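Local coordinates for protein M32 carboxypeptidase (Chitinophagaceae bacterium, PDB 7A03) that probably acts as a metal-dependent carboxypeptidase of the M32 family, removing amino acids one at a time from the C-terminal ends of peptides, at residues A[127-132]-A[404-409]; A[363-368]-A[384-389]; A[70-75]-A[90-95]. All coordinates share one frame; numbering follows the deposited sequence. Where two conformers were deposited one is given.

Contact 1: A[127-132]-A[404-409]; sequences NDYQVF and GVLQDI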
loop_
_atom_site.group_PDB
_atom_site.type_symbol
_atom_site.label_atom_id
_atom_site.label_comp_id
_atom_site.label_asym_id
_atom_site.label_seq_id
_atom_site.Cartn_x
_atom_site.Cartn_y
_atom_site.Cartn_z
ATOM N N ASN A 127 -8.662 18.670 18.721
ATOM C CA ASN A 127 -8.856 17.324 19.264
ATOM C C ASN A 127 -10.335 17.005 19.480
ATOM O O ASN A 127 -10.742 16.483 20.523
ATOM C CB ASN A 127 -8.029 17.085 20.530
ATOM C CG ASN A 127 -7.522 15.662 20.625
ATOM O OD1 ASN A 127 -8.145 14.738 20.099
ATOM N ND2 ASN A 127 -6.387 15.478 21.290
ATOM N N ASP A 128 -11.148 17.322 18.473
ATOM C CA ASP A 128 -12.594 17.133 18.570
ATOM C C ASP A 128 -13.128 16.729 17.207
ATOM O O ASP A 128 -13.061 17.514 16.255
ATOM C CB ASP A 128 -13.290 18.410 19.056
ATOM C CG ASP A 128 -14.792 18.232 19.239
ATOM O OD1 ASP A 128 -15.456 19.202 19.656
ATOM O OD2 ASP A 128 -15.318 17.130 18.977
ATOM N N TYR A 129 -13.695 15.524 17.134
ATOM C CA TYR A 129 -14.211 15.026 15.867
ATOM C C TYR A 129 -15.377 15.864 15.360
ATOM O O TYR A 129 -15.568 15.987 14.143
ATOM C CB TYR A 129 -14.637 13.564 16.020
ATOM C CG TYR A 129 -15.590 13.112 14.943
ATOM C CD1 TYR A 129 -15.126 12.792 13.676
ATOM C CD2 TYR A 129 -16.954 13.023 15.185
ATOM C CE1 TYR A 129 -15.995 12.391 12.677
ATOM C CE2 TYR A 129 -17.833 12.619 14.194
ATOM C CZ TYR A 129 -17.341 12.303 12.943
ATOM O OH TYR A 129 -18.210 11.905 11.956
ATOM N N GLN A 130 -16.176 16.434 16.268
ATOM C CA GLN A 130 -17.345 17.198 15.845
ATOM C C GLN A 130 -16.970 18.407 15.000
ATOM O O GLN A 130 -17.811 18.905 14.245
ATOM C CB GLN A 130 -18.202 17.595 17.051
ATOM C CG GLN A 130 -18.714 16.408 17.855
ATOM C CD GLN A 130 -19.593 15.468 17.038
ATOM O OE1 GLN A 130 -20.114 15.838 15.984
ATOM N NE2 GLN A 130 -19.750 14.239 17.520
ATOM N N VAL A 131 -15.726 18.876 15.099
ATOM C CA VAL A 131 -15.246 19.909 14.186
ATOM C C VAL A 131 -15.196 19.376 12.760
ATOM O O VAL A 131 -15.539 20.081 11.801
ATOM C CB VAL A 131 -13.873 20.427 14.655
ATOM C CG1 VAL A 131 -13.229 21.281 13.583
ATOM C CG2 VAL A 131 -14.015 21.207 15.952
ATOM N N PHE A 132 -14.770 18.122 12.600
ATOM C CA PHE A 132 -14.667 17.486 11.294
ATOM C C PHE A 132 -16.009 16.978 10.791
ATOM O O PHE A 132 -16.170 16.788 9.580
ATOM C CB PHE A 132 -13.678 16.316 11.410
ATOM C CG PHE A 132 -13.346 15.631 10.104
ATOM C CD1 PHE A 132 -12.881 16.350 9.017
ATOM C CD2 PHE A 132 -13.463 14.250 9.986
ATOM C CE1 PHE A 132 -12.557 15.709 7.822
ATOM C CE2 PHE A 132 -13.147 13.608 8.797
ATOM C CZ PHE A 132 -12.692 14.339 7.715
ATOM N N GLY A 404 -8.085 8.369 17.947
ATOM C CA GLY A 404 -9.194 7.579 17.463
ATOM C C GLY A 404 -9.563 7.902 16.031
ATOM O O GLY A 404 -8.746 7.730 15.127
ATOM N N VAL A 405 -10.779 8.421 15.835
ATOM C CA VAL A 405 -11.372 8.568 14.508
ATOM C C VAL A 405 -10.643 9.575 13.624
ATOM O O VAL A 405 -10.755 9.511 12.395
ATOM C CB VAL A 405 -12.878 8.880 14.642
ATOM C CG1 VAL A 405 -13.094 10.272 15.235
ATOM C CG2 VAL A 405 -13.574 8.747 13.307
ATOM N N LEU A 406 -9.885 10.498 14.202
ATOM C CA LEU A 406 -9.205 11.517 13.414
ATOM C C LEU A 406 -7.763 11.151 13.057
ATOM O O LEU A 406 -7.018 12.017 12.592
ATOM C CB LEU A 406 -9.238 12.863 14.146
ATOM C CG LEU A 406 -10.593 13.531 14.373
ATOM C CD1 LEU A 406 -10.408 14.803 15.179
ATOM C CD2 LEU A 406 -11.274 13.847 13.042
ATOM N N GLN A 407 -7.347 9.891 13.249
ATOM C CA GLN A 407 -5.933 9.571 13.063
ATOM C C GLN A 407 -5.528 9.509 11.592
ATOM O O GLN A 407 -4.397 9.867 11.252
ATOM C CB GLN A 407 -5.562 8.271 13.784
ATOM C CG GLN A 407 -6.319 7.025 13.321
ATOM C CD GLN A 407 -5.908 5.785 14.114
ATOM O OE1 GLN A 407 -5.043 5.028 13.688
ATOM N NE2 GLN A 407 -6.515 5.596 15.286
ATOM N N ASP A 408 -6.409 9.042 10.718
ATOM C CA ASP A 408 -6.045 8.737 9.341
ATOM C C ASP A 408 -6.644 9.770 8.397
ATOM O O ASP A 408 -7.797 10.182 8.561
ATOM C CB ASP A 408 -6.497 7.326 8.949
ATOM C CG ASP A 408 -5.541 6.265 9.440
ATOM O OD1 ASP A 408 -4.335 6.569 9.543
ATOM O OD2 ASP A 408 -5.985 5.127 9.716
ATOM N N ILE A 409 -5.845 10.175 7.403
ATOM C CA ILE A 409 -6.211 11.259 6.493
ATOM C C ILE A 409 -7.135 10.823 5.369
ATOM O O ILE A 409 -7.714 11.684 4.692
ATOM C CB ILE A 409 -4.919 11.866 5.910
ATOM C CG1 ILE A 409 -5.163 13.278 5.360
ATOM C CG2 ILE A 409 -4.322 10.945 4.843
ATOM C CD1 ILE A 409 -3.862 14.026 5.014
#
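Tyr129 carries much of the packing between the start of helix 129-150 and the loop at 404-409, and it can be read outward along its length. CB points toward the loop, and CG, anti to the backbone N (chi1 160°), sets the ring beside Val405. CB already touches Val405 CG1 at 3.7 Å, and CG lies beside the same methyl. CD1 approaches it most closely, with 3.6 Å between Tyr129 CD1 and Val405 CG1; this methyl comes obliquely to the ring. A second methyl, Leu406 CD2, stands at the ring edge near its plane, 4.0 Å from Tyr129 CD1. At the tip, OH leaves the contact and hydrogen-bonds to Thr379 O.

The backbone on this side is a helix-to-helix junction. Asn127, with positive phi, is the C-prime residue of a Schellman motif that ends helix 103-126, and Asp128 N-caps the next helix: its OD2 accepts from Gln130 N at 2.9 Å, met from above the carboxylate plane. Facing it, Gly404 to Gln407 form a type I beta turn, whose Gly404 O is gripped by both Gln407 N and Gln407 NE2.

Leu406 straddles the helix start. CD1 lies 3.9 Å from Tyr129 CA and equally near the carbonyl carbon of Asp128, while CD2 reaches past Tyr129 to Phe132, where Leu406 CD2 and Phe132 CD2 are 3.8 Å apart. Beyond this apolar patch, Trp120 meets Phe132 edge-to-face, and Arg124 NH1 hydrogen-bonds to Leu406 O.

Contact 2: A[363-368]-A[384-389]; sequences MIRYEI and KTWNDY
Segments 363-368 and 384-389, from consecutive helices of this largely helical peptidase, run roughly antiparallel, their axes inclined at 140° and 10.5 Å apart at closest approach. Tyr389 fills much of the interface. Its CB rests on Ile364 CG2 at 3.6 Å, while further along the ring CE2 lies 3.9 Å from Ile368 CG1. The phenol oxygen ends against aliphatic carbon, with Tyr389 OH 3.6 Å from Glu367 CB; the Glu367 carboxylate bends away to a salt bridge with Lys370. Ile368 CD1 also reaches the indole, 3.8 Å from Trp386 CE3.

Trp386, with CG anti to its backbone N, extends its benzo end to Arg365. CH2 sits over the centre of one guanidinium face, 3.3 Å from Arg365 CZ, but the two planes are tilted 64° apart, so they do not stack flat; NH2 lies in the indole plane at its edge. Outside partners fix the group's rotation: NE makes a salt bridge with Asp408, NH1 hydrogen-bonds to Tyr390 OH and His361 O, and Phe419 adds a cation-pi contact. A leucine here would lose these polar bonds and would probably leave Trp386 less firmly placed and Asp408 with one salt-bridge partner fewer, its other being Arg350. No hydrogen bond crosses here: the helices meet through apolar packing and one guanidinium set against an indole, its charge probably stabilised mainly by outside partners.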
loop_
_atom_site.group_PDB
_atom_site.type_symbol
_atom_site.label_atom_id
_atom_site.label_comp_id
_atom_site.label_asym_id
_atom_site.label_seq_id
_atom_site.Cartn_x
_atom_site.Cartn_y
_atom_site.Cartn_z
ATOM N N MET A 363 -10.092 -3.851 9.491
ATOM C CA MET A 363 -11.448 -4.375 9.533
ATOM C C MET A 363 -12.407 -3.321 10.059
ATOM O O MET A 363 -13.503 -3.132 9.506
ATOM C CB MET A 363 -11.487 -5.625 10.402
ATOM C CG MET A 363 -12.794 -6.384 10.327
ATOM S SD MET A 363 -12.772 -7.757 11.478
ATOM C CE MET A 363 -12.887 -6.880 13.034
ATOM N N ILE A 364 -11.976 -2.569 11.079
ATOM C CA ILE A 364 -12.866 -1.575 11.661
ATOM C C ILE A 364 -13.184 -0.512 10.624
ATOM O O ILE A 364 -14.357 -0.180 10.394
ATOM C CB ILE A 364 -12.253 -0.995 12.946
ATOM C CG1 ILE A 364 -12.299 -2.055 14.050
ATOM C CG2 ILE A 364 -13.002 0.266 13.351
ATOM C CD1 ILE A 364 -11.342 -1.792 15.180
ATOM N N ARG A 365 -12.156 -0.060 9.894
ATOM C CA ARG A 365 -12.391 0.947 8.865
ATOM C C ARG A 365 -13.299 0.385 7.783
ATOM O O ARG A 365 -14.246 1.057 7.331
ATOM C CB ARG A 365 -11.053 1.442 8.302
ATOM C CG ARG A 365 -10.284 2.331 9.295
ATOM C CD ARG A 365 -8.774 2.280 9.048
ATOM N NE ARG A 365 -8.000 3.146 9.940
ATOM C CZ ARG A 365 -7.819 2.927 11.247
ATOM N NH1 ARG A 365 -8.363 1.873 11.836
ATOM N NH2 ARG A 365 -7.081 3.757 11.978
ATOM N N TYR A 366 -13.097 -0.892 7.437
ATOM C CA TYR A 366 -13.939 -1.488 6.414
ATOM C C TYR A 366 -15.394 -1.481 6.865
ATOM O O TYR A 366 -16.282 -0.988 6.146
ATOM C CB TYR A 366 -13.423 -2.890 6.072
ATOM C CG TYR A 366 -14.370 -3.735 5.281
ATOM C CD1 TYR A 366 -14.551 -3.536 3.919
ATOM C CD2 TYR A 366 -15.082 -4.753 5.900
ATOM C CE1 TYR A 366 -15.434 -4.309 3.210
ATOM C CE2 TYR A 366 -15.970 -5.548 5.181
ATOM C CZ TYR A 366 -16.130 -5.311 3.830
ATOM O OH TYR A 366 -16.993 -6.075 3.084
ATOM N N GLU A 367 -15.649 -1.917 8.105
ATOM C CA GLU A 367 -17.044 -2.021 8.510
ATOM C C GLU A 367 -17.667 -0.641 8.557
ATOM O O GLU A 367 -18.786 -0.434 8.057
ATOM C CB GLU A 367 -17.204 -2.753 9.846
ATOM C CG GLU A 367 -16.575 -4.146 9.896
ATOM C CD GLU A 367 -17.248 -5.175 8.991
ATOM O OE1 GLU A 367 -18.398 -4.954 8.552
ATOM O OE2 GLU A 367 -16.614 -6.222 8.725
ATOM N N ILE A 368 -16.902 0.340 9.041
ATOM C CA ILE A 368 -17.444 1.682 9.154
ATOM C C ILE A 368 -17.722 2.238 7.772
ATOM O O ILE A 368 -18.815 2.759 7.507
ATOM C CB ILE A 368 -16.498 2.571 9.977
ATOM C CG1 ILE A 368 -16.650 2.248 11.461
ATOM C CG2 ILE A 368 -16.753 4.051 9.690
ATOM C CD1 ILE A 368 -15.602 2.877 12.322
ATOM N N LYS A 384 -17.868 7.905 18.726
ATOM C CA LYS A 384 -18.334 6.863 19.636
ATOM C C LYS A 384 -18.363 5.502 18.951
ATOM O O LYS A 384 -17.953 4.493 19.540
ATOM C CB LYS A 384 -19.714 7.218 20.197
ATOM C CG LYS A 384 -20.214 6.220 21.233
ATOM C CD LYS A 384 -21.724 6.101 21.257
ATOM C CE LYS A 384 -22.170 4.644 21.213
ATOM N NZ LYS A 384 -22.107 3.989 22.550
ATOM N N THR A 385 -18.847 5.457 17.707
ATOM C CA THR A 385 -18.858 4.213 16.943
ATOM C C THR A 385 -17.449 3.646 16.815
ATOM O O THR A 385 -17.208 2.454 17.071
ATOM C CB THR A 385 -19.438 4.507 15.557
ATOM O OG1 THR A 385 -20.773 5.017 15.706
ATOM C CG2 THR A 385 -19.461 3.261 14.702
ATOM N N TRP A 386 -16.513 4.501 16.403
ATOM C CA TRP A 386 -15.112 4.127 16.272
ATOM C C TRP A 386 -14.579 3.565 17.585
ATOM O O TRP A 386 -13.993 2.476 17.617
ATOM C CB TRP A 386 -14.328 5.373 15.856
ATOM C CG TRP A 386 -12.865 5.179 15.667
ATOM C CD1 TRP A 386 -11.906 5.103 16.638
ATOM C CD2 TRP A 386 -12.175 5.067 14.418
ATOM N NE1 TRP A 386 -10.671 4.933 16.075
ATOM C CE2 TRP A 386 -10.804 4.914 14.710
ATOM C CE3 TRP A 386 -12.588 5.075 13.078
ATOM C CZ2 TRP A 386 -9.842 4.761 13.715
ATOM C CZ3 TRP A 386 -11.632 4.930 12.086
ATOM C CH2 TRP A 386 -10.271 4.775 12.412
ATOM N N ASN A 387 -14.782 4.301 18.680
ATOM C CA ASN A 387 -14.242 3.876 19.966
ATOM C C ASN A 387 -14.832 2.544 20.402
ATOM O O ASN A 387 -14.118 1.699 20.957
ATOM C CB ASN A 387 -14.491 4.953 21.022
ATOM C CG ASN A 387 -13.826 6.281 20.676
ATOM O OD1 ASN A 387 -13.051 6.385 19.719
ATOM N ND2 ASN A 387 -14.132 7.306 21.460
ATOM N N ASP A 388 -16.136 2.333 20.163
ATOM C CA ASP A 388 -16.759 1.056 20.495
ATOM C C ASP A 388 -16.139 -0.083 19.697
ATOM O O ASP A 388 -15.867 -1.158 20.247
ATOM C CB ASP A 388 -18.266 1.123 20.245
ATOM C CG ASP A 388 -18.989 1.988 21.256
ATOM O OD1 ASP A 388 -18.398 2.318 22.312
ATOM O OD2 ASP A 388 -20.156 2.345 20.986
ATOM N N TYR A 389 -15.911 0.138 18.395
ATOM C CA TYR A 389 -15.257 -0.880 17.573
ATOM C C TYR A 389 -13.872 -1.211 18.122
ATOM O O TYR A 389 -13.487 -2.387 18.238
ATOM C CB TYR A 389 -15.147 -0.374 16.126
ATOM C CG TYR A 389 -16.284 -0.779 15.197
ATOM C CD1 TYR A 389 -16.384 -2.076 14.713
ATOM C CD2 TYR A 389 -17.240 0.144 14.791
ATOM C CE1 TYR A 389 -17.416 -2.446 13.861
ATOM C CE2 TYR A 389 -18.277 -0.219 13.938
ATOM C CZ TYR A 389 -18.356 -1.517 13.480
ATOM O OH TYR A 389 -19.376 -1.883 12.632
#

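Contact 3: A[70-75]-A[90-95]; sequences LLHELH and LSLEDY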
loop_
_atom_site.group_PDB
_atom_site.type_symbol
_atom_site.label_atom_id
_atom_site.label_comp_id
_atom_site.label_asym_id
_atom_site.label_seq_id
_atom_site.Cartn_x
_atom_site.Cartn_y
_atom_site.Cartn_z
ATOM N N LEU A 70 -9.851 7.019 -30.923
ATOM C CA LEU A 70 -8.797 6.051 -31.210
ATOM C C LEU A 70 -9.004 4.749 -30.438
ATOM O O LEU A 70 -8.849 3.652 -30.988
ATOM C CB LEU A 70 -7.459 6.679 -30.838
ATOM C CG LEU A 70 -6.152 6.069 -31.324
ATOM C CD1 LEU A 70 -6.172 5.872 -32.830
ATOM C CD2 LEU A 70 -5.035 7.011 -30.915
ATOM N N LEU A 71 -9.316 4.847 -29.145
ATOM C CA LEU A 71 -9.517 3.637 -28.354
ATOM C C LEU A 71 -10.688 2.826 -28.890
ATOM O O LEU A 71 -10.615 1.593 -28.978
ATOM C CB LEU A 71 -9.757 4.003 -26.893
ATOM C CG LEU A 71 -8.519 4.523 -26.179
ATOM C CD1 LEU A 71 -8.908 5.165 -24.857
ATOM C CD2 LEU A 71 -7.524 3.386 -25.974
ATOM N N HIS A 72 -11.773 3.503 -29.260
ATOM C CA HIS A 72 -12.930 2.794 -29.798
ATOM C C HIS A 72 -12.627 2.149 -31.145
ATOM O O HIS A 72 -13.149 1.067 -31.442
ATOM C CB HIS A 72 -14.117 3.752 -29.872
ATOM C CG HIS A 72 -14.821 3.937 -28.564
ATOM N ND1 HIS A 72 -15.471 2.907 -27.918
ATOM C CD2 HIS A 72 -14.983 5.031 -27.783
ATOM C CE1 HIS A 72 -16.000 3.356 -26.794
ATOM N NE2 HIS A 72 -15.721 4.643 -26.689
ATOM N N GLU A 73 -11.779 2.777 -31.960
ATOM C CA GLU A 73 -11.364 2.160 -33.217
ATOM C C GLU A 73 -10.481 0.942 -32.969
ATOM O O GLU A 73 -10.651 -0.101 -33.608
ATOM C CB GLU A 73 -10.637 3.188 -34.079
ATOM C CG GLU A 73 -9.923 2.616 -35.287
ATOM C CD GLU A 73 -9.076 3.659 -36.002
ATOM O OE1 GLU A 73 -8.809 4.727 -35.404
ATOM O OE2 GLU A 73 -8.685 3.414 -37.164
ATOM N N LEU A 74 -9.550 1.047 -32.024
ATOM C CA LEU A 74 -8.630 -0.047 -31.751
ATOM C C LEU A 74 -9.307 -1.217 -31.054
ATOM O O LEU A 74 -8.804 -2.347 -31.139
ATOM C CB LEU A 74 -7.456 0.469 -30.923
ATOM C CG LEU A 74 -6.468 1.273 -31.765
ATOM C CD1 LEU A 74 -5.678 2.266 -30.921
ATOM C CD2 LEU A 74 -5.548 0.299 -32.462
ATOM N N HIS A 75 -10.426 -0.975 -30.365
ATOM C CA HIS A 75 -11.156 -2.073 -29.742
ATOM C C HIS A 75 -11.641 -3.085 -30.773
ATOM O O HIS A 75 -11.842 -4.258 -30.436
ATOM C CB HIS A 75 -12.335 -1.536 -28.930
ATOM C CG HIS A 75 -12.663 -2.358 -27.721
ATOM N ND1 HIS A 75 -11.695 -2.924 -26.919
ATOM C CD2 HIS A 75 -13.854 -2.706 -27.175
ATOM C CE1 HIS A 75 -12.274 -3.585 -25.933
ATOM N NE2 HIS A 75 -13.583 -3.470 -26.066
ATOM N N LEU A 90 -8.020 -2.002 -21.299
ATOM C CA LEU A 90 -7.864 -1.373 -19.993
ATOM C C LEU A 90 -7.877 0.141 -20.117
ATOM O O LEU A 90 -8.481 0.834 -19.290
ATOM C CB LEU A 90 -6.579 -1.857 -19.319
ATOM C CG LEU A 90 -6.657 -3.307 -18.836
ATOM C CD1 LEU A 90 -5.334 -3.744 -18.227
ATOM C CD2 LEU A 90 -7.792 -3.461 -17.842
ATOM N N SER A 91 -7.235 0.666 -21.159
ATOM C CA SER A 91 -7.207 2.108 -21.346
ATOM C C SER A 91 -8.603 2.632 -21.657
ATOM O O SER A 91 -8.970 3.726 -21.213
ATOM C CB SER A 91 -6.230 2.466 -22.471
ATOM O OG SER A 91 -4.885 2.456 -22.015
ATOM N N LEU A 92 -9.403 1.856 -22.398
ATOM C CA LEU A 92 -10.788 2.238 -22.656
ATOM C C LEU A 92 -11.609 2.244 -21.370
ATOM O O LEU A 92 -12.435 3.139 -21.164
ATOM C CB LEU A 92 -11.408 1.299 -23.698
ATOM C CG LEU A 92 -12.814 1.640 -24.187
ATOM C CD1 LEU A 92 -12.850 3.028 -24.795
ATOM C CD2 LEU A 92 -13.278 0.617 -25.198
ATOM N N GLU A 93 -11.409 1.251 -20.497
ATOM C CA GLU A 93 -12.072 1.289 -19.194
ATOM C C GLU A 93 -11.677 2.538 -18.401
ATOM O O GLU A 93 -12.544 3.258 -17.869
ATOM C CB GLU A 93 -11.739 0.023 -18.407
ATOM C CG GLU A 93 -12.446 -1.205 -18.941
ATOM C CD GLU A 93 -12.019 -2.485 -18.251
ATOM O OE1 GLU A 93 -11.365 -2.406 -17.187
ATOM O OE2 GLU A 93 -12.334 -3.572 -18.782
ATOM N N ASP A 94 -10.364 2.785 -18.293
ATOM C CA ASP A 94 -9.839 3.971 -17.612
ATOM C C ASP A 94 -10.451 5.247 -18.181
ATOM O O ASP A 94 -10.776 6.177 -17.438
ATOM C CB ASP A 94 -8.310 4.033 -17.769
ATOM C CG ASP A 94 -7.573 2.893 -17.052
ATOM O OD1 ASP A 94 -8.180 2.203 -16.216
ATOM O OD2 ASP A 94 -6.360 2.696 -17.327
ATOM N N TYR A 95 -10.612 5.299 -19.504
ATOM C CA TYR A 95 -11.098 6.501 -20.170
ATOM C C TYR A 95 -12.585 6.704 -19.918
ATOM O O TYR A 95 -13.017 7.822 -19.609
ATOM C CB TYR A 95 -10.804 6.383 -21.666
ATOM C CG TYR A 95 -11.263 7.542 -22.524
ATOM C CD1 TYR A 95 -12.541 7.565 -23.080
ATOM C CD2 TYR A 95 -10.404 8.597 -22.804
ATOM C CE1 TYR A 95 -12.949 8.626 -23.883
ATOM C CE2 TYR A 95 -10.811 9.666 -23.609
ATOM C CZ TYR A 95 -12.078 9.670 -24.136
ATOM O OH TYR A 95 -12.463 10.724 -24.928
#
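Helices 65-74 and 82-100, consecutive in the chain, form a helical hairpin; the axes of 70-74 and 90-95 are inclined at 143° between their N-to-C directions and pass 9.8 Å apart at closest approach. At its centre is Leu92, on the longer arm, whose two methyl groups are shared between two histidines one turn of backbone apart. CG of Leu92 is anti to the backbone N, which points the isobutyl fork at the shorter arm.

Each prong meets a ring face. Leu92 CD1 stands over His72, 3.9 Å from the ring centroid and 17° off its normal, nearest to CE1 and so displaced toward the rim. Leu92 CD2 does the same over His75, 13° off the normal, with CG and CD2 of that imidazole at about equal distance. Both are CH-pi contacts, and in both the leucine crosses the histidine at about a right angle, so that a methyl, rather than the length of the side chain, is presented to the ring. The two histidines lie on the exposed margin of the hairpin and shield the leucine between them.

Leu71 works on the buried side. Its CB backs onto Leu92 CD1 at 3.9 Å, and its own fork divides in turn: CD1 crosses obliquely to Tyr95, 3.9 Å from Tyr95 CB, whereas CD2 turns to the serine of the facing helix. Helix 9-37 packs behind this layer, with Tyr14 against Leu71. Tyr95 is tied by OH to Ala64 O, just before helix 65-74. Ser91 divides its side chain: CB touches Leu71 CD2 at 3.8 Å, while OG hydrogen-bonds to Tyr14 OH.

Overall arrangement
Contacts 1 and 2 are neighbours, their centres about 13 Å apart; contact 3 lies near the N-terminal end of the chain, its centre about 40 Å from theirs. The first two share a polar joint: Asp408 of the 404-409 loop forms a salt bridge with Arg365, and Gly404 and Val405 pack against Trp386, so helix 382-394, part of contact 2, also lies against contact 1. Contact 1 joins parts of the chain 272 residues apart, whereas contacts 2 and 3 each pair consecutive helices. None is hydrogen-bonded across. Contact 1 is buried and sets aliphatic against aromatic; contact 2, partly buried, brings a guanidinium to an indole; contact 3 is a buried leucine core with exposed histidines at its margin.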